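Local coordinates for putative cytoplasmic protein (Salmonella typhimurium, PDB 2GK3) that is of unknown function but forms hexamers and belongs to a putative glutamine amidotransferase family of the class I glutaminase clan, at residues S19-M24 against P60-Q65. Residues are numbered along the deposited sequence; the frame is centred on the assembly and turned at random.
Sequences SWHIHM and PAHTVQ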
loop_
_atom_site.group_PDB
_atom_site.type_symbol
_atom_site.label_atom_id
_atom_site.label_comp_id
_atom_site.label_asym_id
_atom_site.label_seq_id
_atom_site.Cartn_x
_atom_site.Cartn_y
_atom_site.Cartn_z
ATOM N N SER E 19 13.367 9.931 -11.526
ATOM C CA SER E 19 12.634 8.714 -11.850
ATOM C C SER E 19 11.820 8.246 -10.659
ATOM O O SER E 19 12.159 8.545 -9.517
ATOM C CB SER E 19 13.596 7.617 -12.299
ATOM O OG SER E 19 14.487 7.292 -11.268
ATOM N N TRP E 20 10.744 7.519 -10.937
ATOM C CA TRP E 20 9.883 7.014 -9.885
ATOM C C TRP E 20 9.087 5.787 -10.332
ATOM O O TRP E 20 8.925 5.543 -11.530
ATOM C CB TRP E 20 8.949 8.122 -9.357
ATOM C CG TRP E 20 8.177 8.771 -10.436
ATOM C CD1 TRP E 20 7.017 8.310 -10.995
ATOM C CD2 TRP E 20 8.488 9.995 -11.116
ATOM N NE1 TRP E 20 6.586 9.174 -11.972
ATOM C CE2 TRP E 20 7.473 10.212 -12.069
ATOM C CE3 TRP E 20 9.520 10.929 -11.006
ATOM C CZ2 TRP E 20 7.464 11.321 -12.913
ATOM C CZ3 TRP E 20 9.515 12.020 -11.838
ATOM C CH2 TRP E 20 8.497 12.210 -12.781
ATOM N N HIS E 21 8.572 5.045 -9.348
ATOM C CA HIS E 21 7.806 3.812 -9.551
ATOM C C HIS E 21 6.469 3.927 -8.798
ATOM O O HIS E 21 6.423 3.681 -7.585
ATOM C CB HIS E 21 8.583 2.607 -8.974
ATOM C CG HIS E 21 9.694 2.091 -9.841
ATOM N ND1 HIS E 21 11.005 2.489 -9.690
ATOM C CD2 HIS E 21 9.701 1.160 -10.824
ATOM C CE1 HIS E 21 11.767 1.851 -10.563
ATOM N NE2 HIS E 21 10.998 1.039 -11.265
ATOM N N ILE E 22 5.382 4.291 -9.483
ATOM C CA ILE E 22 4.088 4.423 -8.799
ATOM C C ILE E 22 3.435 3.065 -8.680
ATOM O O ILE E 22 3.333 2.327 -9.656
ATOM C CB ILE E 22 3.077 5.411 -9.467
ATOM C CG1 ILE E 22 3.663 6.818 -9.627
ATOM C CG2 ILE E 22 1.798 5.507 -8.646
ATOM C CD1 ILE E 22 4.152 7.087 -11.021
ATOM N N HIS E 23 3.008 2.740 -7.465
ATOM C CA HIS E 23 2.024 1.707 -7.277
ATOM C C HIS E 23 0.664 2.389 -7.126
ATOM O O HIS E 23 0.490 3.203 -6.239
ATOM C CB HIS E 23 2.371 0.868 -6.062
ATOM C CG HIS E 23 1.460 -0.301 -5.871
ATOM N ND1 HIS E 23 1.323 -1.296 -6.816
ATOM C CD2 HIS E 23 0.620 -0.620 -4.855
ATOM C CE1 HIS E 23 0.440 -2.181 -6.389
ATOM N NE2 HIS E 23 0.001 -1.796 -5.201
HETATM N N MSE E 24 -0.285 2.089 -8.013
HETATM C CA MSE E 24 -1.655 2.650 -7.896
HETATM C C MSE E 24 -2.646 1.622 -7.462
HETATM O O MSE E 24 -2.849 0.631 -8.156
HETATM C CB MSE E 24 -2.195 3.139 -9.220
HETATM C CG MSE E 24 -1.383 4.117 -9.934
HETATM SE SE MSE E 24 -2.502 4.923 -11.260
HETATM C CE MSE E 24 -0.954 5.548 -12.165
ATOM N N PRO E 60 19.085 6.941 -12.849
ATOM C CA PRO E 60 17.809 6.988 -12.136
ATOM C C PRO E 60 18.006 6.620 -10.664
ATOM O O PRO E 60 18.980 5.950 -10.322
ATOM C CB PRO E 60 16.963 5.928 -12.833
ATOM C CG PRO E 60 17.654 5.629 -14.137
ATOM C CD PRO E 60 19.085 5.976 -13.971
ATOM N N ALA E 61 17.083 7.053 -9.809
ATOM C CA ALA E 61 17.105 6.711 -8.382
ATOM C C ALA E 61 17.396 5.234 -8.063
ATOM O O ALA E 61 18.237 4.947 -7.205
ATOM C CB ALA E 61 15.815 7.153 -7.717
ATOM N N HIS E 62 16.720 4.303 -8.743
ATOM C CA HIS E 62 16.944 2.866 -8.470
ATOM C C HIS E 62 18.400 2.446 -8.652
ATOM O O HIS E 62 18.895 1.592 -7.917
ATOM C CB HIS E 62 15.944 1.920 -9.192
ATOM C CG HIS E 62 15.956 2.013 -10.688
ATOM N ND1 HIS E 62 14.938 2.611 -11.402
ATOM C CD2 HIS E 62 16.851 1.580 -11.605
ATOM C CE1 HIS E 62 15.205 2.548 -12.690
ATOM N NE2 HIS E 62 16.369 1.944 -12.840
ATOM N N THR E 63 19.099 3.082 -9.586
ATOM C CA THR E 63 20.493 2.747 -9.872
ATOM C C THR E 63 21.459 3.232 -8.778
ATOM O O THR E 63 22.528 2.661 -8.603
ATOM C CB THR E 63 20.908 3.321 -11.248
ATOM O OG1 THR E 63 19.981 2.875 -12.236
ATOM C CG2 THR E 63 22.304 2.889 -11.648
ATOM N N VAL E 64 21.107 4.305 -8.070
ATOM C CA VAL E 64 21.861 4.715 -6.888
ATOM C C VAL E 64 21.790 3.620 -5.805
ATOM O O VAL E 64 22.798 3.325 -5.166
ATOM C CB VAL E 64 21.363 6.087 -6.336
ATOM C CG1 VAL E 64 22.014 6.432 -4.972
ATOM C CG2 VAL E 64 21.611 7.199 -7.352
ATOM N N GLN E 65 20.605 3.025 -5.628
ATOM C CA GLN E 65 20.357 1.933 -4.671
ATOM C C GLN E 65 21.209 0.685 -4.915
ATOM O O GLN E 65 21.773 0.139 -3.976
ATOM C CB GLN E 65 18.880 1.515 -4.671
ATOM C CG GLN E 65 17.880 2.571 -4.253
ATOM C CD GLN E 65 16.529 1.966 -3.838
ATOM O OE1 GLN E 65 15.830 1.344 -4.649
ATOM N NE2 GLN E 65 16.154 2.161 -2.572
HETATM O O HOH W 1 14.031 5.132 -9.839
#
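Ser19 meets Ala61 of segment 60-65 with its hydroxyl, and the contact illustrates how one short polar side chain and one water can join a strand to a neighbouring helical segment. OG lies 3.0 Å from Ala61 N and accepts its hydrogen bond, bent to 135° at the hydrogen. With chi1 at 62°, the hydroxyl points across to Ala61 N and the water. The same oxygen rests against the proline ring, 3.2 Å from Pro60 CB, while Ala61 CB flanks it less closely.

One water carries the link further: it sits 2.6 Å from Ser19 OG, takes the N-H of His62 and also bonds to His62 ND1, so backbone and ring of one residue are held by a single molecule. Helix 61-67 directly follows strand 55-59, which runs parallel to strand 12-28. The latter continues past the body of the domain, which belongs to a putative glutamine amidotransferase family, as one arm of an antiparallel hairpin with strand 31-40, and the contact lies where that arm departs. Along the arm, residues 21-24 pair antiparallel with a strand of a second subunit, which extends the sheet across the hexamer interface.

Two residues along the strand from Ser19, His21 reaches the same helix ring-first. In one of its two modelled conformers, His21 CE1 comes 3.4 Å from His62 ND1, which lies at the edge of the His21 ring and in its plane. Relative to the His62 ring, the same CE1 lies obliquely; in this conformer the planes are inclined at 59°, with centroids 5.4 Å apart. The His62 ring also has Pro60 CB over one face, displaced toward the rim. In the assembly, this conformer of His21 stacks on His21 of a third subunit, and His62 meets His62 and Tyr38 of that same neighbouring subunit.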